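Local coordinates for protein hexokinase (Schistosoma mansoni, PDB 1BDG) that catalyses, as a monomer, the transfer of phosphate from ATP to glucose and other hexoses, the first step of glycolysis, at residues Met33-Arg38 with Cys384-Arg388. Sequence-based numbering, arbitrary orientation.
Sequences MGESMR and CILRR. Unlike the reference sequence in segment 33-38: Met33 (reference Thr). With SO4 (sulfate ion), chain E.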
ATOM      1  N   MET A  33     -16.999   3.423   5.562  1.00 17.99           N
ATOM      2  CA  MET A  33     -16.184   2.476   4.818  1.00 18.36           C
ATOM      3  C   MET A  33     -16.940   1.150   4.688  1.00 17.57           C
ATOM      4  O   MET A  33     -17.205   0.694   3.574  1.00 18.99           O
ATOM      5  CB  MET A  33     -14.834   2.277   5.512  1.00 17.46           C
ATOM      6  CG  MET A  33     -13.893   1.317   4.792  1.00 18.59           C
ATOM      7  SD  MET A  33     -12.249   1.172   5.576  1.00 21.97           S
ATOM      8  CE  MET A  33     -11.563   2.752   5.067  1.00 18.85           C
ATOM      9  N   GLY A  34     -17.311   0.559   5.823  1.00 14.95           N
ATOM     10  CA  GLY A  34     -18.052  -0.687   5.811  1.00 13.72           C
ATOM     11  C   GLY A  34     -19.283  -0.564   4.943  1.00 16.07           C
ATOM     12  O   GLY A  34     -19.635  -1.490   4.222  1.00 17.68           O
ATOM     13  N   GLU A  35     -19.935   0.589   4.984  1.00 18.01           N
ATOM     14  CA  GLU A  35     -21.116   0.812   4.160  1.00 19.34           C
ATOM     15  C   GLU A  35     -20.739   0.628   2.676  1.00 19.06           C
ATOM     16  O   GLU A  35     -21.505   0.022   1.921  1.00 19.94           O
ATOM     17  CB  GLU A  35     -21.717   2.217   4.420  1.00 22.57           C
ATOM     18  CG  GLU A  35     -22.334   2.444   5.830  1.00 27.40           C
ATOM     19  CD  GLU A  35     -22.474   3.944   6.236  1.00 30.97           C
ATOM     20  OE1 GLU A  35     -22.795   4.805   5.379  1.00 33.38           O
ATOM     21  OE2 GLU A  35     -22.252   4.277   7.424  1.00 30.44           O
ATOM     22  N   SER A  36     -19.553   1.105   2.268  1.00 17.21           N
ATOM     23  CA  SER A  36     -19.092   0.996   0.865  1.00 16.10           C
ATOM     24  C   SER A  36     -18.694  -0.392   0.422  1.00 16.30           C
ATOM     25  O   SER A  36     -18.989  -0.780  -0.701  1.00 18.64           O
ATOM     26  CB  SER A  36     -17.920   1.925   0.583  1.00 15.23           C
ATOM     27  OG  SER A  36     -18.233   3.252   0.946  1.00 20.14           O
ATOM     28  N   MET A  37     -17.988  -1.128   1.273  1.00 15.89           N
ATOM     29  CA  MET A  37     -17.564  -2.478   0.929  1.00 14.67           C
ATOM     30  C   MET A  37     -18.758  -3.390   0.628  1.00 17.02           C
ATOM     31  O   MET A  37     -18.743  -4.110  -0.383  1.00 16.42           O
ATOM     32  CB  MET A  37     -16.712  -3.079   2.037  1.00 14.22           C
ATOM     33  CG  MET A  37     -15.377  -2.420   2.237  1.00 13.53           C
ATOM     34  SD  MET A  37     -14.447  -3.229   3.528  1.00 14.89           S
ATOM     35  CE  MET A  37     -12.874  -2.452   3.387  1.00 11.82           C
ATOM     36  N   ARG A  38     -19.796  -3.364   1.471  1.00 18.52           N
ATOM     37  CA  ARG A  38     -20.948  -4.214   1.188  1.00 19.36           C
ATOM     38  C   ARG A  38     -21.670  -3.783  -0.091  1.00 19.47           C
ATOM     39  O   ARG A  38     -22.267  -4.609  -0.773  1.00 20.02           O
ATOM     40  CB  ARG A  38     -21.903  -4.360   2.379  1.00 22.23           C
ATOM     41  CG  ARG A  38     -22.626  -3.124   2.840  1.00 25.31           C
ATOM     42  CD  ARG A  38     -24.088  -3.455   3.143  1.00 25.18           C
ATOM     43  NE  ARG A  38     -24.951  -3.042   2.037  1.00 28.20           N
ATOM     44  CZ  ARG A  38     -25.816  -2.025   2.100  1.00 30.66           C
ATOM     45  NH1 ARG A  38     -25.938  -1.318   3.226  1.00 30.85           N
ATOM     46  NH2 ARG A  38     -26.595  -1.743   1.053  1.00 31.64           N
ATOM     47  N   CYS A 384     -12.687  -2.140  10.555  1.00 18.62           N
ATOM     48  CA  CYS A 384     -13.805  -2.321   9.650  1.00 18.33           C
ATOM     49  C   CYS A 384     -13.789  -3.714   9.047  1.00 18.45           C
ATOM     50  O   CYS A 384     -14.843  -4.308   8.821  1.00 18.30           O
ATOM     51  CB  CYS A 384     -13.766  -1.307   8.525  1.00 19.60           C
ATOM     52  SG  CYS A 384     -14.776  -1.870   7.157  1.00 26.54           S
ATOM     53  N   ILE A 385     -12.591  -4.212   8.749  1.00 18.40           N
ATOM     54  CA  ILE A 385     -12.412  -5.546   8.177  1.00 17.54           C
ATOM     55  C   ILE A 385     -12.837  -6.576   9.213  1.00 17.57           C
ATOM     56  O   ILE A 385     -13.606  -7.490   8.924  1.00 18.59           O
ATOM     57  CB  ILE A 385     -10.941  -5.774   7.766  1.00 16.49           C
ATOM     58  CG1 ILE A 385     -10.624  -5.012   6.477  1.00 17.13           C
ATOM     59  CG2 ILE A 385     -10.653  -7.234   7.604  1.00 17.57           C
ATOM     60  CD1 ILE A 385     -11.503  -5.382   5.308  1.00 15.72           C
ATOM     61  N   LEU A 386     -12.358  -6.401  10.436  1.00 18.19           N
ATOM     62  CA  LEU A 386     -12.691  -7.292  11.544  1.00 17.65           C
ATOM     63  C   LEU A 386     -14.205  -7.315  11.779  1.00 16.20           C
ATOM     64  O   LEU A 386     -14.747  -8.303  12.274  1.00 15.84           O
ATOM     65  CB  LEU A 386     -11.976  -6.846  12.829  1.00 15.01           C
ATOM     66  CG  LEU A 386     -10.454  -6.848  12.802  1.00 11.52           C
ATOM     67  CD1 LEU A 386      -9.947  -6.672  14.205  1.00 12.36           C
ATOM     68  CD2 LEU A 386      -9.937  -8.139  12.226  1.00 10.73           C
ATOM     69  N   ARG A 387     -14.867  -6.206  11.467  1.00 16.05           N
ATOM     70  CA  ARG A 387     -16.311  -6.111  11.622  1.00 16.91           C
ATOM     71  C   ARG A 387     -17.039  -6.826  10.493  1.00 16.09           C
ATOM     72  O   ARG A 387     -18.220  -7.119  10.598  1.00 15.24           O
ATOM     73  CB  ARG A 387     -16.755  -4.655  11.677  1.00 17.72           C
ATOM     74  CG  ARG A 387     -16.361  -3.970  12.955  1.00 19.27           C
ATOM     75  CD  ARG A 387     -17.288  -2.823  13.289  1.00 19.99           C
ATOM     76  NE  ARG A 387     -16.685  -1.937  14.281  1.00 20.10           N
ATOM     77  CZ  ARG A 387     -16.654  -0.610  14.180  1.00 20.89           C
ATOM     78  NH1 ARG A 387     -17.199   0.008  13.134  1.00 17.73           N
ATOM     79  NH2 ARG A 387     -16.085   0.103  15.141  1.00 20.30           N
ATOM     80  N   ARG A 388     -16.314  -7.092   9.415  1.00 16.31           N
ATOM     81  CA  ARG A 388     -16.851  -7.780   8.256  1.00 17.95           C
ATOM     82  C   ARG A 388     -16.511  -9.254   8.387  1.00 17.73           C
ATOM     83  O   ARG A 388     -17.404 -10.085   8.510  1.00 20.13           O
ATOM     84  CB  ARG A 388     -16.263  -7.178   6.981  1.00 17.93           C
ATOM     85  CG  ARG A 388     -16.594  -7.916   5.720  1.00 17.71           C
ATOM     86  CD  ARG A 388     -16.644  -6.956   4.542  1.00 17.32           C
ATOM     87  NE  ARG A 388     -17.966  -6.339   4.379  1.00 18.79           N
ATOM     88  CZ  ARG A 388     -19.082  -6.982   4.020  1.00 15.41           C
ATOM     89  NH1 ARG A 388     -19.084  -8.280   3.775  1.00 16.08           N
ATOM     90  NH2 ARG A 388     -20.205  -6.312   3.891  1.00 17.93           N
TER
HETATM   91  S   SO4 E 504     -22.717  -7.617   4.214  1.00 38.87           S
HETATM   92  O1  SO4 E 504     -22.645  -6.359   4.913  1.00 40.23           O
HETATM   93  O2  SO4 E 504     -21.570  -8.410   4.548  1.00 37.97           O
HETATM   94  O3  SO4 E 504     -23.918  -8.307   4.615  1.00 37.13           O
HETATM   95  O4  SO4 E 504     -22.734  -7.390   2.793  1.00 36.46           O
HETATM   96  O   HOH W   1     -18.807  -3.662   5.149  1.00 14.57           O
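Arg388 and Gly34 are joined by a single water: Arg388 NE donates to the water O at 2.9 Å, and that water donates in turn to Gly34 O, the backbone carbonyl of the facing helix. The water lies at the edge of the guanidinium, in its plane. Arg388 leaves its helix toward residues 33-38 and bends at chi3 (-87°); Met37 CB and Arg38 CB approach its planar group obliquely. NH1 of Arg388 has a salt bridge to Glu228, which probably offsets part of the charge. A sulfate, probably from the crystallisation liquor, lies at this guanidinium and is also bonded by Lys232, but its close fit makes the details of its contact with Arg388 doubtful.

Alongside the water bridge the packing is sulfur-rich. Cys384 SG rests against the Gly34 backbone, with CA at 3.7 Å. Met33 CG and Met37 SD also pack against SG. Met37 runs extended beyond CG and crosses Ile385 at about a right angle, CE meeting Ile385 CD1 at 3.8 Å.

With their axes 10.1 Å apart at an angle of 50°, these segments of helices 23-41 and 357-389 illustrate helix-on-helix packing beside the mixed sheet of the large subdomain in the actin-like ATPase fold of hexokinases.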